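Long-range contacts in galactokinase (Bifidobacterium longum subsp. infantis, PDB 6TEP), which probably catalyses the ATP-dependent phosphorylation of galactose, as a member of the GHMP kinase family that binds ADP, magnesium and the sugar: residues K75-S80 against G124-F129; S104-G109 against K177-M182; S141-T146 against L190-S195. All coordinates share one frame; numbering follows the deposited sequence. Where two conformers were deposited one is given.

Interaction 1 of 3, residues K75-S80 against G124-F129; sequences KVRVVS and GFDAAF. With ADP (adenosine-5'-diphosphate), chain H.
A parallel strand pair borders the adenine end of the nucleotide site, and in it R77 lies beside D126, V76 meets F125 and S80 reaches the base. Residues 75-80 and 125-129 run 10° from parallel, V76 pairing with F125. R77 N donates to F125 O while R77 O receives A127 N; V79 repeats the pattern with A127 O and F129 N. R77 and V79 thus each use both N and O across the pair. The bond from F125 N to K75 O at the start is weak.

On the face holding R77, the arginine grips the carboxylate side-on, with NE 2.8 Å from D126 OD1 and NH2 3.0 Å from D126 OD2. Both oxygens lie near the guanidinium plane yet are met from above the carboxylate, the two planes standing 60° apart. R71 adds a second salt bridge to D126. In the mixed sheet of this GHMP kinase, strand 125-131 is flanked by 75-80 and 54-70, and helix 141-156 packs on the face bearing F125 and F129. There V76 CG1, carried opposite the backbone N at chi1 -177°, lies over one face of the F125 ring in a CH-pi contact, 3.6 Å from its centroid. At the far end S80 OG donates to ADP N1 at 2.7 Å, and a water bonded to S80 OG accepts from ADP N6 at 3.0 Å.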
loop_
_atom_site.group_PDB
_atom_site.type_symbol
_atom_site.label_atom_id
_atom_site.label_comp_id
_atom_site.label_asym_id
_atom_site.label_seq_id
_atom_site.Cartn_x
_atom_site.Cartn_y
_atom_site.Cartn_z
ATOM N N LYS A 75 21.727 -19.747 -4.111
ATOM C CA LYS A 75 20.450 -20.273 -4.648
ATOM C C LYS A 75 19.327 -19.618 -3.852
ATOM O O LYS A 75 19.434 -19.572 -2.620
ATOM C CB LYS A 75 20.344 -21.803 -4.583
ATOM C CG LYS A 75 21.041 -22.565 -5.733
ATOM C CD LYS A 75 20.828 -24.073 -5.801
ATOM C CE LYS A 75 21.175 -24.671 -7.155
ATOM N NZ LYS A 75 22.065 -25.857 -7.051
ATOM N N VAL A 76 18.278 -19.218 -4.561
ATOM C CA VAL A 76 16.986 -18.780 -3.968
ATOM C C VAL A 76 15.851 -19.685 -4.476
ATOM O O VAL A 76 15.498 -19.612 -5.655
ATOM C CB VAL A 76 16.658 -17.286 -4.163
ATOM C CG1 VAL A 76 15.367 -17.012 -3.432
ATOM C CG2 VAL A 76 17.796 -16.341 -3.736
ATOM N N ARG A 77 15.229 -20.384 -3.538
ATOM C CA ARG A 77 14.026 -21.235 -3.741
ATOM C C ARG A 77 12.866 -20.555 -2.991
ATOM O O ARG A 77 13.011 -20.286 -1.824
ATOM C CB ARG A 77 14.260 -22.673 -3.272
ATOM C CG ARG A 77 15.345 -23.396 -4.028
ATOM C CD ARG A 77 15.318 -24.810 -3.721
ATOM N NE ARG A 77 15.698 -25.041 -2.376
ATOM C CZ ARG A 77 15.672 -26.194 -1.797
ATOM N NH1 ARG A 77 15.279 -27.239 -2.482
ATOM N NH2 ARG A 77 15.978 -26.286 -0.532
ATOM N N VAL A 78 11.773 -20.301 -3.680
ATOM C CA VAL A 78 10.554 -19.802 -2.991
ATOM C C VAL A 78 9.342 -20.624 -3.401
ATOM O O VAL A 78 9.216 -20.976 -4.553
ATOM C CB VAL A 78 10.342 -18.296 -3.228
ATOM C CG1 VAL A 78 11.411 -17.495 -2.570
ATOM C CG2 VAL A 78 10.245 -17.911 -4.691
ATOM N N VAL A 79 8.399 -20.751 -2.471
ATOM C CA VAL A 79 7.113 -21.384 -2.791
ATOM C C VAL A 79 6.015 -20.565 -2.085
ATOM O O VAL A 79 6.320 -19.911 -1.026
ATOM C CB VAL A 79 7.141 -22.830 -2.331
ATOM C CG1 VAL A 79 7.134 -22.939 -0.831
ATOM C CG2 VAL A 79 6.030 -23.626 -2.949
ATOM N N SER A 80 4.792 -20.648 -2.574
ATOM C CA SER A 80 3.670 -19.880 -1.999
ATOM C C SER A 80 2.456 -20.780 -1.958
ATOM O O SER A 80 2.260 -21.576 -2.886
ATOM C CB SER A 80 3.398 -18.647 -2.809
ATOM O OG SER A 80 2.133 -18.102 -2.566
ATOM N N GLY A 124 22.050 -16.783 -0.441
ATOM C CA GLY A 124 20.754 -17.322 -0.875
ATOM C C GLY A 124 19.847 -17.648 0.302
ATOM O O GLY A 124 20.141 -17.292 1.557
ATOM N N PHE A 125 18.683 -18.210 -0.039
ATOM C CA PHE A 125 17.710 -18.582 0.987
ATOM C C PHE A 125 16.670 -19.485 0.329
ATOM O O PHE A 125 16.460 -19.428 -0.912
ATOM C CB PHE A 125 17.062 -17.346 1.644
ATOM C CG PHE A 125 16.224 -16.438 0.771
ATOM C CD1 PHE A 125 16.751 -15.444 -0.015
ATOM C CD2 PHE A 125 14.851 -16.634 0.688
ATOM C CE1 PHE A 125 15.958 -14.619 -0.803
ATOM C CE2 PHE A 125 14.038 -15.795 -0.067
ATOM C CZ PHE A 125 14.611 -14.824 -0.886
ATOM N N ASP A 126 15.980 -20.192 1.213
ATOM C CA ASP A 126 14.702 -20.951 0.998
ATOM C C ASP A 126 13.594 -20.188 1.703
ATOM O O ASP A 126 13.772 -19.886 2.867
ATOM C CB ASP A 126 14.904 -22.372 1.494
ATOM C CG ASP A 126 15.932 -23.171 0.695
ATOM O OD1 ASP A 126 16.077 -22.947 -0.529
ATOM O OD2 ASP A 126 16.582 -24.048 1.346
ATOM N N ALA A 127 12.452 -20.098 1.073
ATOM C CA ALA A 127 11.301 -19.496 1.763
ATOM C C ALA A 127 9.992 -20.133 1.297
ATOM O O ALA A 127 9.845 -20.521 0.085
ATOM C CB ALA A 127 11.283 -17.986 1.630
ATOM N N ALA A 128 9.059 -20.095 2.232
ATOM C CA ALA A 128 7.645 -20.475 1.974
ATOM C C ALA A 128 6.751 -19.313 2.440
ATOM O O ALA A 128 6.902 -18.850 3.583
ATOM C CB ALA A 128 7.264 -21.726 2.706
ATOM N N PHE A 129 5.825 -18.915 1.601
ATOM C CA PHE A 129 4.851 -17.833 1.904
ATOM C C PHE A 129 3.433 -18.413 2.031
ATOM O O PHE A 129 2.997 -19.198 1.168
ATOM C CB PHE A 129 4.810 -16.801 0.784
ATOM C CG PHE A 129 6.077 -16.024 0.620
ATOM C CD1 PHE A 129 6.257 -14.836 1.310
ATOM C CD2 PHE A 129 7.056 -16.506 -0.229
ATOM C CE1 PHE A 129 7.464 -14.146 1.179
ATOM C CE2 PHE A 129 8.243 -15.827 -0.351
ATOM C CZ PHE A 129 8.443 -14.644 0.329
HETATM P PB ADP H . -1.253 -5.665 -5.096
HETATM O O1B ADP H . -1.719 -6.864 -4.292
HETATM O O2B ADP H . -0.011 -5.070 -4.526
HETATM O O3B ADP H . -2.369 -4.621 -5.276
HETATM P PA ADP H . 0.488 -6.227 -7.318
HETATM O O1A ADP H . 1.416 -5.066 -7.081
HETATM O O2A ADP H . 0.238 -6.495 -8.751
HETATM O O3A ADP H . -0.906 -6.086 -6.586
HETATM O "O5'" ADP H . 1.168 -7.481 -6.582
HETATM C "C5'" ADP H . 0.603 -8.788 -6.761
HETATM C "C4'" ADP H . 1.668 -9.691 -7.323
HETATM O "O4'" ADP H . 2.642 -9.944 -6.298
HETATM C "C3'" ADP H . 1.117 -11.055 -7.719
HETATM O "O3'" ADP H . 0.662 -11.044 -9.053
HETATM C "C2'" ADP H . 2.351 -11.943 -7.538
HETATM O "O2'" ADP H . 3.226 -11.751 -8.607
HETATM C "C1'" ADP H . 2.912 -11.332 -6.256
HETATM N N9 ADP H . 2.318 -11.883 -5.049
HETATM C C8 ADP H . 1.741 -11.163 -4.023
HETATM N N7 ADP H . 1.332 -11.921 -3.036
HETATM C C5 ADP H . 1.732 -13.223 -3.395
HETATM C C6 ADP H . 1.604 -14.482 -2.772
HETATM N N6 ADP H . 1.025 -14.696 -1.592
HETATM N N1 ADP H . 2.129 -15.565 -3.417
HETATM C C2 ADP H . 2.704 -15.394 -4.603
HETATM N N3 ADP H . 2.837 -14.273 -5.309
HETATM C C4 ADP H . 2.342 -13.201 -4.630
HETATM O O HOH W 1 0.654 -17.243 -0.108
#

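Interaction 2 of 3, residues S104-G109 against K177-M182; sequences SAYPTG and KSENEM. With ADP (adenosine-5'-diphosphate), chain H.
S178 and Y106 join two helices of the GHMP kinase N-terminal domain, 105-116 and 165-182, whose short segments cross at 114° with their axes 8.1 Å apart. The serine CB sits 3.3 Å from G109 C, against backbone rather than side chain. Its OG, turned anti to the backbone N (chi1 178°), donates to Y106 O at 2.6 Å. The donor is tilted a little from the carbonyl plane, and S178 OG also lies 3.1 Å from G109 C. G109 brings the backbones close here, and one turn further along M182 places CB 3.6 Å from G109 CA and CG beside A105 O.

E179 carries the contact toward the nucleotide. Its chain is extended, and E179 CG lies 3.9 Å from Y106 CE1, at the edge of the ring, with the carboxylate and ring planes 78° apart. On the ribose side of the tyrosine, CE2 approaches ADP O2'. E179 is a known magnesium-site residue; in this conformer it is not a direct ligand of the ion, and it reaches ADP through water. A single water accepts from Y106 OH and donates to both E179 OE2 and ADP O1A, each bond 2.6 Å long.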
loop_
_atom_site.group_PDB
_atom_site.type_symbol
_atom_site.label_atom_id
_atom_site.label_comp_id
_atom_site.label_asym_id
_atom_site.label_seq_id
_atom_site.Cartn_x
_atom_site.Cartn_y
_atom_site.Cartn_z
ATOM N N SER A 104 8.288 -14.825 -8.139
ATOM C CA SER A 104 9.538 -15.015 -7.393
ATOM C C SER A 104 10.485 -13.817 -7.552
ATOM O O SER A 104 11.479 -13.736 -6.762
ATOM C CB SER A 104 10.287 -16.305 -7.806
ATOM O OG SER A 104 10.718 -16.216 -9.146
ATOM N N ALA A 105 10.229 -12.951 -8.537
ATOM C CA ALA A 105 11.023 -11.726 -8.712
ATOM C C ALA A 105 10.913 -10.863 -7.435
ATOM O O ALA A 105 11.872 -10.198 -7.102
ATOM C CB ALA A 105 10.558 -10.971 -9.923
ATOM N N TYR A 106 9.783 -10.865 -6.751
ATOM C CA TYR A 106 9.562 -9.966 -5.580
ATOM C C TYR A 106 10.467 -10.359 -4.430
ATOM O O TYR A 106 11.275 -9.524 -3.994
ATOM C CB TYR A 106 8.098 -9.935 -5.191
ATOM C CG TYR A 106 7.231 -9.245 -6.191
ATOM C CD1 TYR A 106 7.103 -7.884 -6.147
ATOM C CD2 TYR A 106 6.486 -9.914 -7.145
ATOM C CE1 TYR A 106 6.283 -7.187 -7.025
ATOM C CE2 TYR A 106 5.713 -9.229 -8.074
ATOM C CZ TYR A 106 5.516 -7.859 -7.958
ATOM O OH TYR A 106 4.752 -7.238 -8.916
ATOM N N PRO A 107 10.475 -11.634 -3.958
ATOM C CA PRO A 107 11.407 -12.020 -2.896
ATOM C C PRO A 107 12.878 -12.091 -3.362
ATOM O O PRO A 107 13.776 -11.617 -2.648
ATOM C CB PRO A 107 10.888 -13.376 -2.379
ATOM C CG PRO A 107 10.064 -13.910 -3.514
ATOM C CD PRO A 107 9.457 -12.684 -4.201
ATOM N N THR A 108 13.133 -12.644 -4.537
ATOM C CA THR A 108 14.525 -12.824 -4.929
ATOM C C THR A 108 15.150 -11.430 -5.107
ATOM O O THR A 108 16.316 -11.248 -4.671
ATOM C CB THR A 108 14.599 -13.641 -6.221
ATOM O OG1 THR A 108 13.836 -14.848 -6.064
ATOM C CG2 THR A 108 16.027 -13.943 -6.557
ATOM N N GLY A 109 14.390 -10.455 -5.620
ATOM C CA GLY A 109 14.914 -9.089 -5.922
ATOM C C GLY A 109 15.253 -8.366 -4.616
ATOM O O GLY A 109 16.123 -7.503 -4.621
ATOM N N LYS A 177 13.256 -1.258 -4.390
ATOM C CA LYS A 177 14.183 -1.572 -5.506
ATOM C C LYS A 177 13.847 -2.945 -6.100
ATOM O O LYS A 177 13.905 -3.034 -7.340
ATOM C CB LYS A 177 15.630 -1.540 -5.026
ATOM C CG LYS A 177 16.638 -1.738 -6.164
ATOM C CD LYS A 177 18.053 -1.483 -5.729
ATOM C CE LYS A 177 19.041 -1.593 -6.868
ATOM N NZ LYS A 177 20.379 -1.162 -6.444
ATOM N N SER A 178 13.519 -3.951 -5.258
ATOM C CA SER A 178 13.118 -5.280 -5.768
ATOM C C SER A 178 11.959 -5.107 -6.743
ATOM O O SER A 178 12.002 -5.574 -7.937
ATOM C CB SER A 178 12.744 -6.241 -4.641
ATOM O OG SER A 178 12.336 -7.434 -5.224
ATOM N N GLU A 179 10.912 -4.440 -6.284
ATOM C CA GLU A 179 9.673 -4.338 -7.081
ATOM C C GLU A 179 9.905 -3.494 -8.343
ATOM O O GLU A 179 9.438 -3.846 -9.343
ATOM C CB GLU A 179 8.604 -3.645 -6.248
ATOM C CG GLU A 179 7.334 -3.464 -7.023
ATOM C CD GLU A 179 6.102 -3.315 -6.158
ATOM O OE1 GLU A 179 6.245 -3.255 -4.938
ATOM O OE2 GLU A 179 5.089 -3.201 -6.737
ATOM N N ASN A 180 10.661 -2.384 -8.246
ATOM C CA ASN A 180 10.872 -1.453 -9.390
ATOM C C ASN A 180 11.820 -2.104 -10.432
ATOM O O ASN A 180 11.538 -2.042 -11.635
ATOM C CB ASN A 180 11.501 -0.147 -8.965
ATOM C CG ASN A 180 10.528 0.868 -8.398
ATOM O OD1 ASN A 180 9.375 0.869 -8.739
ATOM N ND2 ASN A 180 11.005 1.788 -7.578
ATOM N N GLU A 181 12.922 -2.689 -9.971
ATOM C CA GLU A 181 14.062 -3.100 -10.820
ATOM C C GLU A 181 14.109 -4.601 -11.044
ATOM O O GLU A 181 14.576 -5.011 -12.166
ATOM C CB GLU A 181 15.369 -2.622 -10.181
ATOM C CG GLU A 181 15.506 -1.110 -10.269
ATOM C CD GLU A 181 16.850 -0.574 -9.822
ATOM O OE1 GLU A 181 17.865 -1.213 -10.175
ATOM O OE2 GLU A 181 16.880 0.454 -9.099
ATOM N N MET A 182 13.608 -5.408 -10.115
ATOM C CA MET A 182 13.540 -6.884 -10.375
ATOM C C MET A 182 12.186 -7.290 -11.011
ATOM O O MET A 182 12.176 -7.905 -12.101
ATOM C CB MET A 182 13.814 -7.748 -9.132
ATOM C CG MET A 182 14.262 -9.171 -9.527
ATOM S SD MET A 182 15.580 -9.381 -10.765
ATOM C CE MET A 182 16.948 -8.940 -9.709
HETATM P PB ADP H . -1.253 -5.665 -5.096
HETATM O O1B ADP H . -1.719 -6.864 -4.292
HETATM O O2B ADP H . -0.011 -5.070 -4.526
HETATM O O3B ADP H . -2.369 -4.621 -5.276
HETATM P PA ADP H . 0.488 -6.227 -7.318
HETATM O O1A ADP H . 1.416 -5.066 -7.081
HETATM O O2A ADP H . 0.238 -6.495 -8.751
HETATM O O3A ADP H . -0.906 -6.086 -6.586
HETATM O "O5'" ADP H . 1.168 -7.481 -6.582
HETATM C "C5'" ADP H . 0.603 -8.788 -6.761
HETATM C "C4'" ADP H . 1.668 -9.691 -7.323
HETATM O "O4'" ADP H . 2.642 -9.944 -6.298
HETATM C "C3'" ADP H . 1.117 -11.055 -7.719
HETATM O "O3'" ADP H . 0.662 -11.044 -9.053
HETATM C "C2'" ADP H . 2.351 -11.943 -7.538
HETATM O "O2'" ADP H . 3.226 -11.751 -8.607
HETATM C "C1'" ADP H . 2.912 -11.332 -6.256
HETATM N N9 ADP H . 2.318 -11.883 -5.049
HETATM C C8 ADP H . 1.741 -11.163 -4.023
HETATM N N7 ADP H . 1.332 -11.921 -3.036
HETATM C C5 ADP H . 1.732 -13.223 -3.395
HETATM C C6 ADP H . 1.604 -14.482 -2.772
HETATM N N6 ADP H . 1.025 -14.696 -1.592
HETATM N N1 ADP H . 2.129 -15.565 -3.417
HETATM C C2 ADP H . 2.704 -15.394 -4.603
HETATM N N3 ADP H . 2.837 -14.273 -5.309
HETATM C C4 ADP H . 2.342 -13.201 -4.630
HETATM O O HOH W 2 3.801 -4.964 -8.228
#

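Interaction 3 of 3, residues S141-T146 against L190-S195; sequences SSAAMT and LDQNAS. With MG (magnesium ion), chain K; ADP (adenosine-5'-diphosphate), chain H.
A143 and D191 meet by their CB atoms, 3.8 Å apart, where the amino-terminal turns of helices 141-156 and 190-197 pack at a crossing angle of -54°. The same methyl rests against Q192, 4.1 Å from its CG, and S195 adds its OG near A144 CA. No direct hydrogen bond joins the two segments; water does so instead. One molecule lies 2.7 Å from S142 OG and donates to D191 OD2, and a second, itself a magnesium ligand, donates over a shorter distance, 2.7 Å from D191 OD2.

The magnesium ion stands at the start of helix 141-156, where the phosphate-binding loop of GHMP kinases leads into the helix. S142 OG coordinates it at 2.2 Å, together with ADP O2B, ADP O1A and three waters. Since chi1 of S142 is 53°, its OG lies between backbone N and carbonyl carbon, facing the metal while S142 N donates to ADP O2B. S141 holds another beta-phosphate oxygen, ADP O1B, through both N and OG, the latter at 2.6 Å. M145 lays CE 3.4 Å from ADP C5 of the adenine.

Outside this shell, R40 forms a salt bridge with D191 OD1, leaving OD2 turned to the waters, and T187 accepts from Q192 NE2. S195 OG is tied to P38 O. D191, R40 and T187 all belong to the galactose site, and so the aspartate joins the sugar pocket to the magnesium hydration shell: a water bound to the metal is probably oriented by the residue that also lines the substrate pocket.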
loop_
_atom_site.group_PDB
_atom_site.type_symbol
_atom_site.label_atom_id
_atom_site.label_comp_id
_atom_site.label_asym_id
_atom_site.label_seq_id
_atom_site.Cartn_x
_atom_site.Cartn_y
_atom_site.Cartn_z
ATOM N N SER A 141 -0.416 -6.663 -1.627
ATOM C CA SER A 141 0.214 -7.986 -1.450
ATOM C C SER A 141 1.677 -7.846 -1.831
ATOM O O SER A 141 2.495 -8.597 -1.201
ATOM C CB SER A 141 -0.500 -9.061 -2.225
ATOM O OG SER A 141 -0.392 -8.940 -3.622
ATOM N N SER A 142 1.981 -6.995 -2.828
ATOM C CA SER A 142 3.393 -6.838 -3.320
ATOM C C SER A 142 4.317 -6.334 -2.188
ATOM O O SER A 142 5.325 -6.941 -1.903
ATOM C CB SER A 142 3.460 -5.961 -4.539
ATOM O OG SER A 142 2.791 -4.704 -4.274
ATOM N N ALA A 143 3.932 -5.314 -1.414
ATOM C CA ALA A 143 4.764 -4.856 -0.287
ATOM C C ALA A 143 4.787 -5.873 0.846
ATOM O O ALA A 143 5.778 -6.022 1.522
ATOM C CB ALA A 143 4.294 -3.530 0.228
ATOM N N ALA A 144 3.659 -6.531 1.125
ATOM C CA ALA A 144 3.638 -7.513 2.214
ATOM C C ALA A 144 4.693 -8.575 1.859
ATOM O O ALA A 144 5.367 -9.068 2.777
ATOM C CB ALA A 144 2.245 -8.083 2.370
ATOM N N MET A 145 4.773 -8.939 0.572
ATOM C CA MET A 145 5.768 -9.989 0.185
ATOM C C MET A 145 7.193 -9.414 0.292
ATOM O O MET A 145 8.039 -10.074 0.832
ATOM C CB MET A 145 5.492 -10.431 -1.260
ATOM C CG MET A 145 6.470 -11.378 -1.802
ATOM S SD MET A 145 5.829 -12.442 -3.108
ATOM C CE MET A 145 4.859 -13.627 -2.193
ATOM N N THR A 146 7.466 -8.259 -0.281
ATOM C CA THR A 146 8.869 -7.734 -0.316
ATOM C C THR A 146 9.296 -7.348 1.090
ATOM O O THR A 146 10.480 -7.557 1.437
ATOM C CB THR A 146 9.076 -6.595 -1.293
ATOM O OG1 THR A 146 8.149 -5.550 -0.952
ATOM C CG2 THR A 146 8.895 -7.039 -2.731
ATOM N N LEU A 190 4.777 4.565 -0.596
ATOM C CA LEU A 190 3.670 4.506 0.398
ATOM C C LEU A 190 3.530 3.099 1.021
ATOM O O LEU A 190 3.402 2.895 2.249
ATOM C CB LEU A 190 2.412 4.814 -0.385
ATOM C CG LEU A 190 1.126 4.997 0.409
ATOM C CD1 LEU A 190 0.240 5.954 -0.379
ATOM C CD2 LEU A 190 0.554 3.684 0.719
ATOM N N ASP A 191 3.476 2.083 0.154
ATOM C CA ASP A 191 3.007 0.765 0.569
ATOM C C ASP A 191 4.016 0.088 1.501
ATOM O O ASP A 191 3.683 -0.502 2.521
ATOM C CB ASP A 191 2.894 -0.165 -0.666
ATOM C CG ASP A 191 1.983 0.269 -1.784
ATOM O OD1 ASP A 191 1.190 1.187 -1.588
ATOM O OD2 ASP A 191 2.044 -0.373 -2.869
ATOM N N GLN A 192 5.309 0.296 1.212
ATOM C CA GLN A 192 6.421 -0.346 1.942
ATOM C C GLN A 192 6.645 0.412 3.240
ATOM O O GLN A 192 6.888 -0.170 4.243
ATOM C CB GLN A 192 7.689 -0.333 1.074
ATOM C CG GLN A 192 7.547 -1.085 -0.249
ATOM C CD GLN A 192 6.979 -0.308 -1.413
ATOM O OE1 GLN A 192 6.505 0.836 -1.288
ATOM N NE2 GLN A 192 6.932 -0.964 -2.548
ATOM N N ASN A 193 6.475 1.734 3.207
ATOM C CA ASN A 193 6.517 2.482 4.483
ATOM C C ASN A 193 5.387 2.081 5.443
ATOM O O ASN A 193 5.648 1.889 6.672
ATOM C CB ASN A 193 6.520 3.990 4.208
ATOM C CG ASN A 193 7.892 4.550 3.855
ATOM O OD1 ASN A 193 8.716 4.847 4.747
ATOM N ND2 ASN A 193 8.155 4.653 2.559
ATOM N N ALA A 194 4.182 1.938 4.902
ATOM C CA ALA A 194 3.028 1.418 5.671
ATOM C C ALA A 194 3.361 0.066 6.287
ATOM O O ALA A 194 3.186 -0.126 7.457
ATOM C CB ALA A 194 1.801 1.357 4.826
ATOM N N SER A 195 3.788 -0.885 5.433
ATOM C CA SER A 195 3.982 -2.274 5.873
ATOM C C SER A 195 5.030 -2.376 6.957
ATOM O O SER A 195 4.957 -3.215 7.822
ATOM C CB SER A 195 4.277 -3.141 4.637
ATOM O OG SER A 195 4.195 -4.488 4.981
HETATM MG MG MG K . 1.258 -3.655 -5.448
HETATM P PB ADP H . -1.253 -5.665 -5.096
HETATM O O1B ADP H . -1.719 -6.864 -4.292
HETATM O O2B ADP H . -0.011 -5.070 -4.526
HETATM O O3B ADP H . -2.369 -4.621 -5.276
HETATM P PA ADP H . 0.488 -6.227 -7.318
HETATM O O1A ADP H . 1.416 -5.066 -7.081
HETATM O O2A ADP H . 0.238 -6.495 -8.751
HETATM O O3A ADP H . -0.906 -6.086 -6.586
HETATM O "O5'" ADP H . 1.168 -7.481 -6.582
HETATM C "C5'" ADP H . 0.603 -8.788 -6.761
HETATM C "C4'" ADP H . 1.668 -9.691 -7.323
HETATM O "O4'" ADP H . 2.642 -9.944 -6.298
HETATM C "C3'" ADP H . 1.117 -11.055 -7.719
HETATM O "O3'" ADP H . 0.662 -11.044 -9.053
HETATM C "C2'" ADP H . 2.351 -11.943 -7.538
HETATM O "O2'" ADP H . 3.226 -11.751 -8.607
HETATM C "C1'" ADP H . 2.912 -11.332 -6.256
HETATM N N9 ADP H . 2.318 -11.883 -5.049
HETATM C C8 ADP H . 1.741 -11.163 -4.023
HETATM N N7 ADP H . 1.332 -11.921 -3.036
HETATM C C5 ADP H . 1.732 -13.223 -3.395
HETATM C C6 ADP H . 1.604 -14.482 -2.772
HETATM N N6 ADP H . 1.025 -14.696 -1.592
HETATM N N1 ADP H . 2.129 -15.565 -3.417
HETATM C C2 ADP H . 2.704 -15.394 -4.603
HETATM N N3 ADP H . 2.837 -14.273 -5.309
HETATM C C4 ADP H . 2.342 -13.201 -4.630
HETATM O O HOH W 3 4.130 -2.534 -3.354
HETATM O O HOH W 4 0.689 -2.406 -4.002
HETATM O O HOH W 5 -0.212 -2.620 -6.503
HETATM O O HOH W 6 2.672 -2.476 -6.109
#

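In the fold
All three contacts are largely buried and all touch ADP: interaction 1 bonds the adenine edge, interaction 2 lies by the ribose and reaches O1A through water, and interaction 3 holds the beta-phosphate and magnesium while M145 touches the base. Interaction 1 is the most peripheral, its centre about 23 Å from the chain centre, against 16 and 6 Å. Its strands are joined by regular backbone bonds, whereas interaction 2 relies on one serine hydroxyl bond plus packing and interaction 3 on methyl packing and waters. P107 packs on F125, F129 and M145, while E179 approaches S142 and Q192. No helix or strand serves two contacts, but 125-131, 141-156 and 165-182 succeed one another in the chain.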